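Local coordinates for protein endoglucanase A (Clostridium acetobutylicum, PDB 3IK2) that probably hydrolyses internal beta-1,4-glucosidic bonds of cellulose and related glucans, as a family 44 glycoside hydrolase built round a TIM-like barrel, at residues V3-D8 and I454-N459; A273-W278 and S349-N354. All coordinates share one frame; numbering follows the deposited sequence.

Contact 1: V3-D8 and I454-N459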
loop_
_atom_site.group_PDB
_atom_site.type_symbol
_atom_site.label_atom_id
_atom_site.label_comp_id
_atom_site.label_asym_id
_atom_site.label_seq_id
_atom_site.Cartn_x
_atom_site.Cartn_y
_atom_site.Cartn_z
ATOM N N VAL A 3 30.149 11.012 -1.086
ATOM C CA VAL A 3 28.850 11.540 -0.755
ATOM C C VAL A 3 28.851 11.781 0.756
ATOM O O VAL A 3 29.255 10.905 1.521
ATOM C CB VAL A 3 27.734 10.512 -1.195
ATOM C CG1 VAL A 3 26.356 10.876 -0.623
ATOM C CG2 VAL A 3 27.701 10.370 -2.734
ATOM N N ASN A 4 28.429 12.969 1.182
ATOM C CA ASN A 4 28.289 13.264 2.616
ATOM C C ASN A 4 26.892 12.934 3.096
ATOM O O ASN A 4 25.919 13.196 2.401
ATOM C CB ASN A 4 28.611 14.738 2.921
ATOM C CG ASN A 4 30.018 15.137 2.454
ATOM O OD1 ASN A 4 30.989 14.403 2.674
ATOM N ND2 ASN A 4 30.128 16.311 1.796
ATOM N N VAL A 5 26.796 12.356 4.293
ATOM C CA VAL A 5 25.508 12.086 4.918
ATOM C C VAL A 5 25.521 12.670 6.310
ATOM O O VAL A 5 26.262 12.214 7.186
ATOM C CB VAL A 5 25.235 10.585 5.030
ATOM C CG1 VAL A 5 23.814 10.305 5.684
ATOM C CG2 VAL A 5 25.415 9.915 3.656
ATOM N N ASN A 6 24.655 13.657 6.495
ATOM C CA ASN A 6 24.491 14.370 7.744
ATOM C C ASN A 6 23.226 13.924 8.482
ATOM O O ASN A 6 22.082 14.198 8.044
ATOM C CB ASN A 6 24.468 15.878 7.472
ATOM C CG ASN A 6 25.784 16.387 6.885
ATOM O OD1 ASN A 6 26.863 15.885 7.202
ATOM N ND2 ASN A 6 25.698 17.404 6.036
ATOM N N ILE A 7 23.441 13.225 9.594
ATOM C CA ILE A 7 22.344 12.750 10.439
ATOM C C ILE A 7 22.233 13.620 11.707
ATOM O O ILE A 7 23.231 13.953 12.340
ATOM C CB ILE A 7 22.497 11.206 10.764
ATOM C CG1 ILE A 7 22.511 10.400 9.459
ATOM C CG2 ILE A 7 21.391 10.688 11.673
ATOM C CD1 ILE A 7 23.143 9.015 9.567
ATOM N N ASP A 8 21.012 13.996 12.061
ATOM C CA ASP A 8 20.757 14.636 13.345
ATOM C C ASP A 8 19.622 13.914 14.058
ATOM O O ASP A 8 18.481 14.044 13.659
ATOM C CB ASP A 8 20.403 16.115 13.140
ATOM C CG ASP A 8 20.237 16.878 14.465
ATOM O OD1 ASP A 8 20.236 18.127 14.420
ATOM O OD2 ASP A 8 20.108 16.236 15.543
ATOM N N ILE A 454 30.406 4.290 -4.021
ATOM C CA ILE A 454 30.322 5.529 -3.284
ATOM C C ILE A 454 30.999 5.407 -1.932
ATOM O O ILE A 454 30.728 4.480 -1.154
ATOM C CB ILE A 454 28.837 6.027 -3.046
ATOM C CG1 ILE A 454 28.065 6.229 -4.351
ATOM C CG2 ILE A 454 28.868 7.369 -2.308
ATOM C CD1 ILE A 454 26.560 6.596 -4.120
ATOM N N ASN A 455 31.878 6.360 -1.669
ATOM C CA ASN A 455 32.405 6.593 -0.336
ATOM C C ASN A 455 31.463 7.482 0.431
ATOM O O ASN A 455 31.304 8.658 0.121
ATOM C CB ASN A 455 33.791 7.231 -0.398
ATOM C CG ASN A 455 34.792 6.339 -1.116
ATOM O OD1 ASN A 455 34.986 5.173 -0.735
ATOM N ND2 ASN A 455 35.394 6.862 -2.198
ATOM N N PHE A 456 30.805 6.902 1.419
ATOM C CA PHE A 456 29.867 7.660 2.200
ATOM C C PHE A 456 30.605 8.142 3.418
ATOM O O PHE A 456 31.160 7.347 4.167
ATOM C CB PHE A 456 28.661 6.813 2.613
ATOM C CG PHE A 456 27.684 6.555 1.512
ATOM C CD1 PHE A 456 26.684 7.496 1.217
ATOM C CD2 PHE A 456 27.726 5.359 0.795
ATOM C CE1 PHE A 456 25.759 7.261 0.211
ATOM C CE2 PHE A 456 26.792 5.113 -0.223
ATOM C CZ PHE A 456 25.812 6.058 -0.512
ATOM N N ASN A 457 30.589 9.451 3.603
ATOM C CA ASN A 457 31.154 10.089 4.772
ATOM C C ASN A 457 30.003 10.502 5.682
ATOM O O ASN A 457 29.220 11.369 5.329
ATOM C CB ASN A 457 32.010 11.288 4.322
ATOM C CG ASN A 457 32.958 10.923 3.185
ATOM O OD1 ASN A 457 33.692 9.926 3.272
ATOM N ND2 ASN A 457 32.932 11.702 2.097
ATOM N N PHE A 458 29.884 9.842 6.835
ATOM C CA PHE A 458 28.755 10.021 7.715
ATOM C C PHE A 458 29.088 10.950 8.835
ATOM O O PHE A 458 30.102 10.776 9.514
ATOM C CB PHE A 458 28.286 8.684 8.335
ATOM C CG PHE A 458 27.699 7.704 7.337
ATOM C CD1 PHE A 458 26.330 7.685 7.086
ATOM C CD2 PHE A 458 28.524 6.789 6.665
ATOM C CE1 PHE A 458 25.782 6.777 6.157
ATOM C CE2 PHE A 458 28.000 5.882 5.744
ATOM C CZ PHE A 458 26.613 5.886 5.480
ATOM N N ASN A 459 28.182 11.894 9.078
ATOM C CA ASN A 459 28.298 12.792 10.216
ATOM C C ASN A 459 27.046 12.699 11.053
ATOM O O ASN A 459 26.009 13.253 10.685
ATOM C CB ASN A 459 28.490 14.235 9.736
ATOM C CG ASN A 459 29.518 14.340 8.630
ATOM O OD1 ASN A 459 30.730 14.374 8.910
ATOM N ND2 ASN A 459 29.049 14.364 7.351
#
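The Phe-456 ring carries the CG2 methyl of Ile-454 on one face, 3.6 Å above its plane and over its centre, while Val-5 CG2 reaches the ring edge at 3.7 Å from CD1. Val-3 CG1 approaches the same ring obliquely. On Phe-458, Ile-7 CD1 sits at the edge, and Val-5 CB comes in obliquely 3.7 Å from CD1; Phe-495, from the next strand, stacks on this ring. Each valine has CG1 anti to its backbone N, which leaves CG2 of Val-5 to bridge the two phenylalanines. Packing is tightest where Val-3 CG2 meets Ile-454 CG2 at 3.2 Å.

Beneath this apolar face runs a regular parallel ladder. Val-3, Val-5 and Ile-7 donate through N to the carbonyls of Asn-455, Asn-457 and Asn-459 in turn, and Asn-457 N answers to Val-3 O. Asn-459 N meets Val-5 O at 2.7 Å, nearly straight at 170°. The other face holds paired asparagines: Asn-459 ND2 gives a weak, bent bond to Asn-6 OD1, and Asn-457 ND2 a long, weak one to Asn-4 OD1 at 3.4 Å, the amide planes of this second pair lying 43° apart.

Chemically the sheet is thus two-sided: hydrocarbon packs toward strands 427-433 and 440-447, amides line the more exposed side, and the backbone bonds pair strand 2-15 in parallel with 454-461 within the mixed, mainly antiparallel beta sheet beside the barrel.

Contact 2: A273-W278 and S349-N354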
loop_
_atom_site.group_PDB
_atom_site.type_symbol
_atom_site.label_atom_id
_atom_site.label_comp_id
_atom_site.label_asym_id
_atom_site.label_seq_id
_atom_site.Cartn_x
_atom_site.Cartn_y
_atom_site.Cartn_z
ATOM N N ALA A 273 -8.352 6.792 6.317
ATOM C CA ALA A 273 -7.210 6.791 5.437
ATOM C C ALA A 273 -7.614 7.079 4.000
ATOM O O ALA A 273 -8.416 6.335 3.404
ATOM C CB ALA A 273 -6.441 5.424 5.521
ATOM N N LEU A 274 -7.062 8.164 3.446
ATOM C CA LEU A 274 -7.168 8.417 2.019
ATOM C C LEU A 274 -6.354 7.326 1.323
ATOM O O LEU A 274 -5.133 7.255 1.488
ATOM C CB LEU A 274 -6.621 9.806 1.644
ATOM C CG LEU A 274 -6.711 10.113 0.126
ATOM C CD1 LEU A 274 -8.183 10.323 -0.315
ATOM C CD2 LEU A 274 -5.836 11.298 -0.262
ATOM N N ASP A 275 -7.035 6.443 0.600
ATOM C CA ASP A 275 -6.372 5.274 0.051
ATOM C C ASP A 275 -6.189 5.363 -1.458
ATOM O O ASP A 275 -7.119 5.661 -2.207
ATOM C CB ASP A 275 -7.115 4.009 0.443
ATOM C CG ASP A 275 -6.403 2.743 -0.008
ATOM O OD1 ASP A 275 -5.202 2.554 0.304
ATOM O OD2 ASP A 275 -7.060 1.912 -0.659
ATOM N N LEU A 276 -4.972 5.087 -1.891
ATOM C CA LEU A 276 -4.534 5.376 -3.243
ATOM C C LEU A 276 -3.748 4.173 -3.755
ATOM O O LEU A 276 -3.148 3.455 -2.970
ATOM C CB LEU A 276 -3.610 6.616 -3.204
ATOM C CG LEU A 276 -4.091 8.060 -3.385
ATOM C CD1 LEU A 276 -5.541 8.377 -3.069
ATOM C CD2 LEU A 276 -3.132 9.119 -2.788
ATOM N N HIS A 277 -3.781 3.961 -5.066
ATOM C CA HIS A 277 -2.903 3.031 -5.733
ATOM C C HIS A 277 -1.907 3.797 -6.580
ATOM O O HIS A 277 -2.232 4.824 -7.155
ATOM C CB HIS A 277 -3.698 2.027 -6.581
ATOM C CG HIS A 277 -4.652 1.207 -5.779
ATOM N ND1 HIS A 277 -5.611 0.404 -6.351
ATOM C CD2 HIS A 277 -4.817 1.096 -4.436
ATOM C CE1 HIS A 277 -6.321 -0.175 -5.397
ATOM N NE2 HIS A 277 -5.865 0.237 -4.227
ATOM N N TRP A 278 -0.679 3.299 -6.638
ATOM C CA TRP A 278 0.386 3.997 -7.337
ATOM C C TRP A 278 1.268 3.003 -8.050
ATOM O O TRP A 278 2.154 2.388 -7.453
ATOM C CB TRP A 278 1.193 4.834 -6.366
ATOM C CG TRP A 278 2.204 5.793 -7.007
ATOM C CD1 TRP A 278 3.560 5.741 -6.895
ATOM C CD2 TRP A 278 1.912 6.946 -7.806
ATOM N NE1 TRP A 278 4.131 6.795 -7.572
ATOM C CE2 TRP A 278 3.142 7.553 -8.132
ATOM C CE3 TRP A 278 0.730 7.526 -8.275
ATOM C CZ2 TRP A 278 3.227 8.717 -8.923
ATOM C CZ3 TRP A 278 0.809 8.686 -9.054
ATOM C CH2 TRP A 278 2.047 9.263 -9.362
ATOM N N SER A 349 -2.681 6.275 2.743
ATOM C CA SER A 349 -2.417 4.853 2.481
ATOM C C SER A 349 -2.102 4.609 1.003
ATOM O O SER A 349 -2.672 5.276 0.117
ATOM C CB SER A 349 -3.609 4.021 2.933
ATOM O OG SER A 349 -3.569 2.707 2.413
ATOM N N PHE A 350 -1.151 3.699 0.746
ATOM C CA PHE A 350 -0.939 3.130 -0.607
ATOM C C PHE A 350 -1.189 1.627 -0.582
ATOM O O PHE A 350 -0.275 0.833 -0.336
ATOM C CB PHE A 350 0.462 3.428 -1.159
ATOM C CG PHE A 350 0.707 4.910 -1.450
ATOM C CD1 PHE A 350 1.346 5.727 -0.511
ATOM C CD2 PHE A 350 0.288 5.483 -2.658
ATOM C CE1 PHE A 350 1.549 7.097 -0.768
ATOM C CE2 PHE A 350 0.495 6.846 -2.922
ATOM C CZ PHE A 350 1.120 7.657 -1.970
ATOM N N SER A 351 -2.440 1.240 -0.819
ATOM C CA SER A 351 -2.839 -0.165 -0.723
ATOM C C SER A 351 -2.493 -1.022 -1.938
ATOM O O SER A 351 -2.629 -2.238 -1.881
ATOM C CB SER A 351 -4.320 -0.289 -0.378
ATOM O OG SER A 351 -5.089 0.276 -1.406
ATOM N N GLU A 352 -2.094 -0.400 -3.036
ATOM C CA GLU A 352 -1.382 -1.087 -4.116
ATOM C C GLU A 352 -0.286 -0.201 -4.713
ATOM O O GLU A 352 -0.477 1.003 -4.879
ATOM C CB GLU A 352 -2.320 -1.529 -5.228
ATOM C CG GLU A 352 -3.281 -2.648 -4.851
ATOM C CD GLU A 352 -4.239 -2.987 -5.979
ATOM O OE1 GLU A 352 -3.809 -2.882 -7.157
ATOM O OE2 GLU A 352 -5.404 -3.373 -5.683
ATOM N N TYR A 353 0.854 -0.821 -5.014
ATOM C CA TYR A 353 1.989 -0.171 -5.675
ATOM C C TYR A 353 2.909 -1.326 -6.086
ATOM O O TYR A 353 2.851 -2.417 -5.527
ATOM C CB TYR A 353 2.725 0.838 -4.750
ATOM C CG TYR A 353 3.476 0.147 -3.621
ATOM C CD1 TYR A 353 4.822 -0.248 -3.784
ATOM C CD2 TYR A 353 2.845 -0.131 -2.394
ATOM C CE1 TYR A 353 5.508 -0.915 -2.766
ATOM C CE2 TYR A 353 3.546 -0.800 -1.353
ATOM C CZ TYR A 353 4.871 -1.195 -1.566
ATOM O OH TYR A 353 5.553 -1.846 -0.568
ATOM N N ASN A 354 3.765 -1.076 -7.053
ATOM C CA ASN A 354 4.756 -2.052 -7.504
ATOM C C ASN A 354 5.654 -1.251 -8.441
ATOM O O ASN A 354 5.147 -0.487 -9.271
ATOM C CB ASN A 354 4.061 -3.222 -8.228
ATOM C CG ASN A 354 5.026 -4.272 -8.756
ATOM O OD1 ASN A 354 5.718 -4.050 -9.735
ATOM N ND2 ASN A 354 5.028 -5.436 -8.146
#
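Glu-352 illustrates how a carboxylate can be laid along a histidine. Its CB lies over one face of the His-277 ring, 3.8 Å from the centroid, in a CH-pi contact. From there the chain runs extended (chi2 177°), with CG passing 3.9 Å from His-277 NE2. CD then arrives 3.5 Å from His-277 CE1, and the carboxylate stacks on the ring with the planes 21° apart. At the tip OE2 forms a salt bridge with Arg-36 and OE1 a hydrogen bond with Tyr-279, so two partners fix the rotation of the carboxylate and probably stabilise its charge.

The histidine is steadied in turn. ND1 is hydrogen-bonded to Glu-180, and NE2 gives a weak bond to Ser-351 OG, which lies at the ring edge. Ser-351 OG donates a hydrogen bond of 2.7 Å to Asp-275 OD2, on its syn lone pair, while Ser-349 OG, also 2.7 Å from Asp-275 OD1, comes from above the carboxylate plane. Glu-180 lies just after strand 174-177, the fourth of the barrel, and Glu-352 near the C-terminal end of the seventh, 347-353; as in 4/7-type glycosidases of clan GH-A, they are probably acid/base and nucleophile respectively.

The parallel ladder uses Ser-349 N to Leu-274 O and Leu-276 N to Ser-349 O; Trp-278 N to Glu-352 O stands apart, where the chain has turned its corner. Leu-276, Phe-350 and Trp-278 occupy the opposite face of the sheet, packed against helix 331-342, and the two strands sit between barrel strands 220-226 and 379-384.

Overall arrangement
From the N terminus the chain first lays down strand 2-15 in the mixed sheet, then enters the barrel. There strand 273-278 is followed by an excursion of 68 residues, including helix 331-342, before strand 347-353 returns beside it: contact 2 closes this shorter loop, a crossover between neighbouring barrel strands. The chain completes the barrel with 379-384, goes back to the mixed sheet, and at 454-459 pairs with its own beginning. Contact 1 therefore closes a far larger loop, with contact 2 wholly within it; the two do not cross. Contact 1 ties together the beta domain, contact 2 the barrel, with centres 32 Å apart and nearest atoms about 22 Å apart.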